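Putative glucoamylase (Bacteroides caccae ATCC 43185, PDB 4QT9) probably hydrolyses glycosidic bonds in glucose-based polysaccharides, as a putative glucoamylase built on an alpha/alpha toroid. Local coordinates at residues A[99-102]-A[103-107]; A[136-139]-A[140-144]; A[148-151]-A[152-155]; A[178-181]-A[182-185]. All coordinates share one frame; numbering follows the deposited sequence. Where two conformers were deposited one is given.

Overall arrangement
The four contacts are local ones, met in order along the chain, and together they sample two helices of an alpha/alpha toroid and a later loop. Contact 1 finishes helix 88-104, contacts 2 and 3 occupy an early part and the end of helix 135-152, and contact 4 lies in the loop between helix 157-172 and strand 189-190. Contacts 1 and 2, with centres about 14 Å apart, touch where L102 meets L141; contacts 3 and 4 are farthest separated, about 32 Å between centres. Contact 2, about 8 Å from the chain centre, is wholly buried in the toroid, whereas the others, 20 to 24 Å out, are partly buried where helices end or a loop turns.

Contact 1: A[99-102]-A[103-107]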
loop_
_atom_site.group_PDB
_atom_site.type_symbol
_atom_site.label_atom_id
_atom_site.label_comp_id
_atom_site.label_asym_id
_atom_site.label_seq_id
_atom_site.Cartn_x
_atom_site.Cartn_y
_atom_site.Cartn_z
ATOM N N VAL A 99 13.757 11.974 -4.780
ATOM C CA VAL A 99 14.730 11.243 -5.601
ATOM C C VAL A 99 16.174 11.451 -5.055
ATOM O O VAL A 99 16.925 10.481 -4.980
ATOM C CB VAL A 99 14.609 11.624 -7.098
ATOM C CG1 VAL A 99 15.686 10.935 -7.930
ATOM C CG2 VAL A 99 13.216 11.278 -7.642
ATOM N N SER A 100 16.540 12.678 -4.642
ATOM C CA SER A 100 17.882 12.957 -4.106
ATOM C C SER A 100 18.124 12.139 -2.835
ATOM O O SER A 100 19.226 11.610 -2.657
ATOM C CB SER A 100 18.076 14.448 -3.824
ATOM O OG SER A 100 17.922 15.201 -5.010
ATOM N N PHE A 101 17.105 12.044 -1.953
ATOM C CA PHE A 101 17.193 11.226 -0.734
ATOM C C PHE A 101 17.370 9.746 -1.088
ATOM O O PHE A 101 18.236 9.095 -0.514
ATOM C CB PHE A 101 15.962 11.409 0.184
ATOM C CG PHE A 101 15.955 10.470 1.374
ATOM C CD1 PHE A 101 16.619 10.804 2.554
ATOM C CD2 PHE A 101 15.298 9.242 1.314
ATOM C CE1 PHE A 101 16.607 9.937 3.652
ATOM C CE2 PHE A 101 15.268 8.389 2.423
ATOM C CZ PHE A 101 15.936 8.733 3.578
ATOM N N LEU A 102 16.563 9.219 -2.020
ATOM C CA LEU A 102 16.615 7.797 -2.410
ATOM C C LEU A 102 17.940 7.413 -3.091
ATOM O O LEU A 102 18.369 6.250 -3.003
ATOM C CB LEU A 102 15.435 7.428 -3.315
ATOM C CG LEU A 102 14.039 7.500 -2.658
ATOM C CD1 LEU A 102 12.954 7.308 -3.681
ATOM C CD2 LEU A 102 13.886 6.453 -1.558
ATOM N N GLU A 103 18.598 8.393 -3.756
ATOM C CA GLU A 103 19.874 8.156 -4.428
ATOM C C GLU A 103 20.994 8.015 -3.394
ATOM O O GLU A 103 21.996 7.357 -3.672
ATOM C CB GLU A 103 20.205 9.300 -5.408
ATOM C CG GLU A 103 19.290 9.395 -6.622
ATOM C CD GLU A 103 19.507 10.608 -7.513
ATOM O OE1 GLU A 103 19.898 11.680 -6.993
ATOM O OE2 GLU A 103 19.248 10.493 -8.734
ATOM N N LYS A 104 20.790 8.586 -2.191
ATOM C CA LYS A 104 21.768 8.618 -1.100
ATOM C C LYS A 104 21.505 7.624 0.044
ATOM O O LYS A 104 22.470 7.150 0.647
ATOM C CB LYS A 104 21.836 10.050 -0.516
ATOM C CG LYS A 104 22.615 11.009 -1.436
ATOM C CD LYS A 104 22.220 12.491 -1.300
ATOM C CE LYS A 104 23.018 13.252 -0.263
ATOM N NZ LYS A 104 22.847 14.726 -0.404
ATOM N N ALA A 105 20.222 7.320 0.349
ATOM C CA ALA A 105 19.817 6.469 1.475
ATOM C C ALA A 105 20.337 5.055 1.324
ATOM O O ALA A 105 20.592 4.632 0.208
ATOM C CB ALA A 105 18.311 6.458 1.603
ATOM N N ASP A 106 20.523 4.338 2.449
ATOM C CA ASP A 106 21.007 2.948 2.477
ATOM C C ASP A 106 20.167 2.014 1.631
ATOM O O ASP A 106 18.949 2.085 1.658
ATOM C CB ASP A 106 21.028 2.414 3.916
ATOM C CG ASP A 106 22.119 3.001 4.782
ATOM O OD1 ASP A 106 22.986 3.738 4.235
ATOM O OD2 ASP A 106 22.119 2.718 6.012
ATOM N N ARG A 107 20.865 1.162 0.852
ATOM C CA ARG A 107 20.324 0.147 -0.059
ATOM C C ARG A 107 21.067 -1.159 0.170
ATOM O O ARG A 107 22.222 -1.131 0.585
ATOM C CB ARG A 107 20.449 0.553 -1.546
ATOM C CG ARG A 107 19.871 1.907 -1.904
ATOM C CD ARG A 107 19.963 2.202 -3.389
ATOM N NE ARG A 107 18.959 1.454 -4.151
ATOM C CZ ARG A 107 18.691 1.666 -5.436
ATOM N NH1 ARG A 107 19.350 2.600 -6.115
ATOM N NH2 ARG A 107 17.762 0.944 -6.056
HETATM O O HOH W 1 21.318 12.485 -4.570
#
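With chi1 at 174°, the side chain of F101 swings its CG away from the backbone N and lays the ring along the helix, where the methyl group of A105 settles over one face. E103 takes the other common setting, chi1 -68°, and runs its extended chain back across V99. The A105 methyl makes a CH-pi contact, CB lying 4.0 Å from the centroid of the F101 ring and displaced to the rim, nearest CE2. Alanine suits this spot because its single methyl can sit close over the ring face and point C-H bonds at it; A105 also touches W116, which packs edge-to-face with F101.

Here helix 88-104 of the alpha/alpha toroid comes to its end. The carbonyl O of F101 takes two donors: A105 N at 2.8 Å, almost in line with the C=O bond, and K104 N at 3.1 Å, which sits well above the carbonyl plane. Two residues earlier the bond from E103 N to V99 O is 2.9 Å long.

The methylenes of E103 lie against the V99 carbonyl O, and E103 OE2 lies 3.7 Å from V99 CG1, the two side chains crossing at a slant. A glutamate is long enough to carry its charge past V99 to a salt bridge between OE1 and R165 on helix 157-172. S100 OG bonds to E96 O, one turn back, and also to this arginine. A water donates to both S100 O, at 3.0 Å, and E103 OE1, at 2.9 Å, tying the carboxylate back to its own helix.

Contact 2: A[136-139]-A[140-144]; sequences VETA and FLMQG
Near its beginning, helix 135-152 is wholly buried inside the toroid, and here V136 and F140 stand one turn apart on the same flank. Their side chains run alongside each other, V136 CG1 meeting F140 CE2 at 3.5 Å. With chi1 at -64°, F140 keeps CG beside its own N and folds the ring back over the preceding turn, so that the carbonyl O of V136 lies over a ring face, 3.4 Å from CD2. The same oxygen accepts the F140 N-H at 3.2 Å.

E137 approaches this ring differently: its chain bends at chi2 (-85°), bringing OE2 to the ring edge, 4.2 Å from F140 CD2, with carboxylate and ring planes steeply inclined. The weakly positive rim of phenylalanine tolerates such an oxygen well. E137 OE1 is held by G68 N, and an acetate ion, probably from the crystallisation liquor, lies about 3 Å from this side chain.

Farther along, the backbone N-H of M142, a selenomethionine, bonds to T138 O (N to O 2.8 Å), and Q143 N reaches A139 O at 2.9 Å. F140 meets Y266 edge-to-face. It also touches I210, and the small A139 fits against M211, both on helix 209-217: helices packed side by side, as in an alpha/alpha toroid.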
loop_
_atom_site.group_PDB
_atom_site.type_symbol
_atom_site.label_atom_id
_atom_site.label_comp_id
_atom_site.label_asym_id
_atom_site.label_seq_id
_atom_site.Cartn_x
_atom_site.Cartn_y
_atom_site.Cartn_z
ATOM N N VAL A 136 9.430 -6.458 -0.090
ATOM C CA VAL A 136 8.006 -6.116 -0.156
ATOM C C VAL A 136 7.852 -4.598 -0.093
ATOM O O VAL A 136 7.144 -4.012 -0.898
ATOM C CB VAL A 136 7.251 -6.817 0.983
ATOM C CG1 VAL A 136 5.804 -6.340 1.058
ATOM C CG2 VAL A 136 7.329 -8.327 0.809
ATOM N N GLU A 137 8.544 -3.963 0.840
ATOM C CA GLU A 137 8.536 -2.515 1.003
ATOM C C GLU A 137 9.162 -1.825 -0.219
ATOM O O GLU A 137 8.658 -0.790 -0.666
ATOM C CB GLU A 137 9.281 -2.160 2.286
ATOM C CG GLU A 137 8.443 -2.410 3.526
ATOM C CD GLU A 137 7.521 -1.255 3.865
ATOM O OE1 GLU A 137 8.019 -0.223 4.376
ATOM O OE2 GLU A 137 6.306 -1.369 3.584
ATOM N N THR A 138 10.201 -2.438 -0.802
ATOM C CA THR A 138 10.854 -1.941 -2.029
ATOM C C THR A 138 9.843 -1.937 -3.203
ATOM O O THR A 138 9.775 -0.972 -3.967
ATOM C CB THR A 138 12.094 -2.782 -2.355
ATOM O OG1 THR A 138 13.021 -2.649 -1.287
ATOM C CG2 THR A 138 12.762 -2.363 -3.665
ATOM N N ALA A 139 9.020 -2.987 -3.281
ATOM C CA ALA A 139 8.021 -3.143 -4.334
ATOM C C ALA A 139 6.951 -2.039 -4.252
ATOM O O ALA A 139 6.597 -1.472 -5.288
ATOM C CB ALA A 139 7.396 -4.502 -4.241
ATOM N N PHE A 140 6.459 -1.724 -3.039
ATOM C CA PHE A 140 5.485 -0.651 -2.794
ATOM C C PHE A 140 6.097 0.718 -3.122
ATOM O O PHE A 140 5.426 1.549 -3.703
ATOM C CB PHE A 140 4.941 -0.689 -1.351
ATOM C CG PHE A 140 4.143 -1.950 -1.057
ATOM C CD1 PHE A 140 3.293 -2.495 -2.012
ATOM C CD2 PHE A 140 4.262 -2.597 0.164
ATOM C CE1 PHE A 140 2.594 -3.672 -1.761
ATOM C CE2 PHE A 140 3.538 -3.769 0.426
ATOM C CZ PHE A 140 2.719 -4.309 -0.541
ATOM N N LEU A 141 7.358 0.923 -2.850
ATOM C CA LEU A 141 8.024 2.181 -3.238
ATOM C C LEU A 141 8.151 2.271 -4.759
ATOM O O LEU A 141 7.887 3.339 -5.341
ATOM C CB LEU A 141 9.406 2.282 -2.565
ATOM C CG LEU A 141 10.288 3.514 -2.864
ATOM C CD1 LEU A 141 9.628 4.858 -2.422
ATOM C CD2 LEU A 141 11.595 3.403 -2.132
HETATM N N MSE A 142 8.570 1.155 -5.407
HETATM C CA MSE A 142 8.786 1.148 -6.858
HETATM C C MSE A 142 7.469 1.297 -7.611
HETATM O O MSE A 142 7.452 1.984 -8.621
HETATM C CB MSE A 142 9.533 -0.113 -7.315
HETATM C CG MSE A 142 10.997 -0.107 -6.940
HETATM SE SE MSE A 142 11.960 1.349 -7.777
HETATM C CE MSE A 142 10.887 1.745 -9.363
ATOM N N GLN A 143 6.364 0.727 -7.098
ATOM C CA GLN A 143 5.045 0.894 -7.722
ATOM C C GLN A 143 4.710 2.427 -7.832
ATOM O O GLN A 143 4.251 2.897 -8.880
ATOM C CB GLN A 143 3.973 0.129 -6.922
ATOM C CG GLN A 143 2.543 0.297 -7.447
ATOM C CD GLN A 143 1.500 -0.525 -6.723
ATOM O OE1 GLN A 143 0.601 -1.102 -7.355
ATOM N NE2 GLN A 143 1.556 -0.570 -5.390
ATOM N N GLY A 144 5.023 3.180 -6.782
ATOM C CA GLY A 144 4.855 4.623 -6.759
ATOM C C GLY A 144 5.812 5.352 -7.686
ATOM O O GLY A 144 5.394 6.228 -8.447
#

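Contact 3: A[148-151]-A[152-155]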
loop_
_atom_site.group_PDB
_atom_site.type_symbol
_atom_site.label_atom_id
_atom_site.label_comp_id
_atom_site.label_asym_id
_atom_site.label_seq_id
_atom_site.Cartn_x
_atom_site.Cartn_y
_atom_site.Cartn_z
ATOM N N VAL A 148 5.297 7.972 -11.099
ATOM C CA VAL A 148 5.889 9.327 -11.257
ATOM C C VAL A 148 6.726 9.350 -12.540
ATOM O O VAL A 148 6.705 10.331 -13.294
ATOM C CB VAL A 148 6.727 9.776 -10.018
ATOM C CG1 VAL A 148 7.458 11.107 -10.270
ATOM C CG2 VAL A 148 5.858 9.872 -8.774
ATOM N N HIS A 149 7.465 8.264 -12.780
ATOM C CA HIS A 149 8.272 8.110 -13.993
ATOM C C HIS A 149 7.404 8.345 -15.244
ATOM O O HIS A 149 7.778 9.134 -16.117
ATOM C CB HIS A 149 8.908 6.711 -14.051
ATOM C CG HIS A 149 9.709 6.546 -15.302
ATOM N ND1 HIS A 149 9.130 6.086 -16.468
ATOM C CD2 HIS A 149 10.970 6.944 -15.564
ATOM C CE1 HIS A 149 10.064 6.186 -17.396
ATOM N NE2 HIS A 149 11.198 6.682 -16.896
ATOM N N GLN A 150 6.240 7.681 -15.300
ATOM C CA GLN A 150 5.311 7.785 -16.431
ATOM C C GLN A 150 4.640 9.155 -16.493
ATOM O O GLN A 150 4.387 9.648 -17.591
ATOM C CB GLN A 150 4.279 6.654 -16.407
ATOM C CG GLN A 150 4.918 5.290 -16.756
ATOM C CD GLN A 150 5.627 5.280 -18.078
ATOM O OE1 GLN A 150 6.857 5.292 -18.148
ATOM N NE2 GLN A 150 4.865 5.298 -19.146
ATOM N N TYR A 151 4.420 9.797 -15.341
ATOM C CA TYR A 151 3.837 11.126 -15.305
ATOM C C TYR A 151 4.796 12.173 -15.896
ATOM O O TYR A 151 4.351 13.069 -16.609
ATOM C CB TYR A 151 3.492 11.494 -13.852
ATOM C CG TYR A 151 2.619 12.718 -13.703
ATOM C CD1 TYR A 151 1.253 12.662 -13.980
ATOM C CD2 TYR A 151 3.137 13.910 -13.208
ATOM C CE1 TYR A 151 0.429 13.771 -13.787
ATOM C CE2 TYR A 151 2.321 15.029 -13.007
ATOM C CZ TYR A 151 0.965 14.953 -13.294
ATOM O OH TYR A 151 0.141 16.048 -13.126
ATOM N N TYR A 152 6.104 12.054 -15.602
ATOM C CA TYR A 152 7.140 12.999 -16.036
ATOM C C TYR A 152 7.897 12.607 -17.325
ATOM O O TYR A 152 8.607 13.459 -17.880
ATOM C CB TYR A 152 8.152 13.194 -14.904
ATOM C CG TYR A 152 7.676 14.055 -13.737
ATOM C CD1 TYR A 152 6.663 15.001 -13.904
ATOM C CD2 TYR A 152 8.318 14.006 -12.505
ATOM C CE1 TYR A 152 6.282 15.849 -12.866
ATOM C CE2 TYR A 152 7.938 14.842 -11.455
ATOM C CZ TYR A 152 6.909 15.754 -11.635
ATOM O OH TYR A 152 6.523 16.557 -10.586
ATOM N N ALA A 153 7.739 11.356 -17.821
ATOM C CA ALA A 153 8.474 10.856 -19.003
ATOM C C ALA A 153 8.299 11.710 -20.251
ATOM O O ALA A 153 9.219 11.761 -21.072
ATOM C CB ALA A 153 8.074 9.419 -19.318
ATOM N N ASN A 154 7.149 12.367 -20.408
ATOM C CA ASN A 154 6.930 13.192 -21.593
ATOM C C ASN A 154 6.734 14.668 -21.225
ATOM O O ASN A 154 6.235 15.431 -22.054
ATOM C CB ASN A 154 5.747 12.665 -22.407
ATOM C CG ASN A 154 5.990 11.291 -22.992
ATOM O OD1 ASN A 154 5.454 10.280 -22.518
ATOM N ND2 ASN A 154 6.812 11.219 -24.030
ATOM N N GLY A 155 7.181 15.064 -20.029
ATOM C CA GLY A 155 7.076 16.441 -19.555
ATOM C C GLY A 155 8.119 17.370 -20.140
ATOM O O GLY A 155 8.625 17.138 -21.238
HETATM O O HOH W 2 4.429 12.996 -19.263
#
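V148 and Y152 sit one turn apart where helix 135-152 of the alpha/alpha toroid gives way to a type I beta turn, Y152 to G155. Apolar contacts come first. The two side chains lie alongside each other, with V148 CG1 3.8 Å from Y152 CD2. The rings of Y151 and Y152 meet obliquely, planes at 52°: with chi1 at -168°, Y151 points its CG away from its own N, which puts CD2 3.7 Å from CE1 of Y152. Tyrosine suits position 151 because its ring packs while its hydroxyl bonds to D82; the large ring of Y152 suits packing between neighbours, its side chain touching helices 88-104 and 157-172.

The backbone bonds record the helix running out. Y152 N gives V148 O a good bond of 2.9 Å, whereas the next, from A153 N to H149 O, is weak despite its 2.8 Å length. G155 N then returns to Y152 O at 3.0 Å, closing the turn.

Among the polar side chains, H149 ND1 donates to Q150 OE1 at 2.9 Å, in the imidazole plane and on a lone pair of the amide oxygen, while Q150 NE2 holds S416. A water donates to Y151 O at 2.7 Å and accepts from N154 N at 3.0 Å.

Contact 4: A[178-181]-A[182-185]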
loop_
_atom_site.group_PDB
_atom_site.type_symbol
_atom_site.label_atom_id
_atom_site.label_comp_id
_atom_site.label_asym_id
_atom_site.label_seq_id
_atom_site.Cartn_x
_atom_site.Cartn_y
_atom_site.Cartn_z
ATOM N N TYR A 178 17.392 -11.669 -4.367
ATOM C CA TYR A 178 16.482 -12.094 -3.320
ATOM C C TYR A 178 15.864 -13.480 -3.589
ATOM O O TYR A 178 15.032 -13.928 -2.819
ATOM C CB TYR A 178 15.435 -10.998 -3.090
ATOM C CG TYR A 178 16.028 -9.808 -2.345
ATOM C CD1 TYR A 178 16.842 -8.886 -2.998
ATOM C CD2 TYR A 178 15.798 -9.625 -0.982
ATOM C CE1 TYR A 178 17.457 -7.840 -2.304
ATOM C CE2 TYR A 178 16.389 -8.570 -0.285
ATOM C CZ TYR A 178 17.251 -7.701 -0.946
ATOM O OH TYR A 178 17.843 -6.650 -0.282
ATOM N N ARG A 179 16.352 -14.206 -4.621
ATOM C CA ARG A 179 15.972 -15.582 -4.879
ATOM C C ARG A 179 16.889 -16.500 -4.063
ATOM O O ARG A 179 16.769 -17.723 -4.177
ATOM C CB ARG A 179 16.086 -15.935 -6.373
ATOM C CG ARG A 179 15.120 -15.236 -7.321
ATOM C CD ARG A 179 15.558 -15.511 -8.753
ATOM N NE ARG A 179 15.481 -16.936 -9.101
ATOM C CZ ARG A 179 16.104 -17.492 -10.132
ATOM N NH1 ARG A 179 16.883 -16.762 -10.915
ATOM N NH2 ARG A 179 15.963 -18.791 -10.380
ATOM N N LYS A 180 17.867 -15.910 -3.308
ATOM C CA LYS A 180 18.818 -16.624 -2.433
ATOM C C LYS A 180 19.566 -17.721 -3.225
ATOM O O LYS A 180 19.344 -18.912 -3.015
ATOM C CB LYS A 180 18.072 -17.208 -1.205
ATOM C CG LYS A 180 18.958 -17.883 -0.163
ATOM C CD LYS A 180 18.116 -18.447 0.989
ATOM C CE LYS A 180 18.939 -19.368 1.844
ATOM N NZ LYS A 180 18.184 -19.818 3.035
ATOM N N GLY A 181 20.403 -17.302 -4.164
ATOM C CA GLY A 181 21.181 -18.222 -4.992
ATOM C C GLY A 181 20.407 -19.010 -6.043
ATOM O O GLY A 181 20.801 -20.131 -6.366
ATOM N N GLY A 182 19.372 -18.414 -6.636
ATOM C CA GLY A 182 18.636 -19.035 -7.738
ATOM C C GLY A 182 17.442 -19.920 -7.413
ATOM O O GLY A 182 17.028 -20.719 -8.254
ATOM N N GLN A 183 16.824 -19.757 -6.247
ATOM C CA GLN A 183 15.635 -20.552 -5.932
ATOM C C GLN A 183 14.456 -19.979 -6.731
ATOM O O GLN A 183 14.559 -18.855 -7.222
ATOM C CB GLN A 183 15.369 -20.547 -4.402
ATOM C CG GLN A 183 16.530 -21.131 -3.577
ATOM C CD GLN A 183 16.215 -21.232 -2.111
ATOM O OE1 GLN A 183 15.064 -21.276 -1.712
ATOM N NE2 GLN A 183 17.233 -21.260 -1.267
ATOM N N ASN A 184 13.376 -20.737 -6.902
ATOM C CA ASN A 184 12.205 -20.235 -7.647
ATOM C C ASN A 184 11.163 -19.668 -6.687
ATOM O O ASN A 184 10.028 -20.134 -6.599
ATOM C CB ASN A 184 11.628 -21.315 -8.560
ATOM C CG ASN A 184 12.560 -21.606 -9.701
ATOM O OD1 ASN A 184 13.105 -20.696 -10.341
ATOM N ND2 ASN A 184 12.814 -22.863 -9.937
ATOM N N VAL A 185 11.582 -18.628 -5.963
ATOM C CA VAL A 185 10.798 -17.920 -4.938
ATOM C C VAL A 185 11.570 -16.656 -4.580
ATOM O O VAL A 185 12.794 -16.613 -4.767
ATOM C CB VAL A 185 10.558 -18.837 -3.693
ATOM C CG1 VAL A 185 11.872 -19.141 -2.954
ATOM C CG2 VAL A 185 9.504 -18.248 -2.743
#
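R179 and Q183 are joined by two hydrogen bonds that run in opposite senses. The backbone N of Q183 donates to R179 O at 2.9 Å, and R179 NE donates to Q183 O at 2.8 Å, fairly straight, with the acceptor tilted slightly from the guanidinium plane. The bend of the arginine at chi3 (64°) turns NE back to this carbonyl. A weak third bond, 3.4 Å, links R179 NH2 to N184 OD1, the amide and guanidinium planes being almost parallel. R179 NH1 makes a salt bridge with D176, and OE1 of Q183 bonds to Y187 OH.

The backbone pair closes an alpha-turn, a loop of five residues whose inner three, K180, G181 and G182, all have positive phi. G181 and G182 suit such angles as glycines, while K180 adopts them too; at G182 the lack of a CB keeps the G181 carbonyl clear. The turn lies in the connection between helix 157-172 and strand 189-190.

Van der Waals contacts are made on two sides. G182 CA lies over a face of the guanidinium, 3.7 Å above its plane. The extended K180 and Q183 run alongside each other, with K180 CD 3.7 Å from Q183 NE2.

R179 CA also makes a weak CA-H...O contact of 3.3 Å with V185 O.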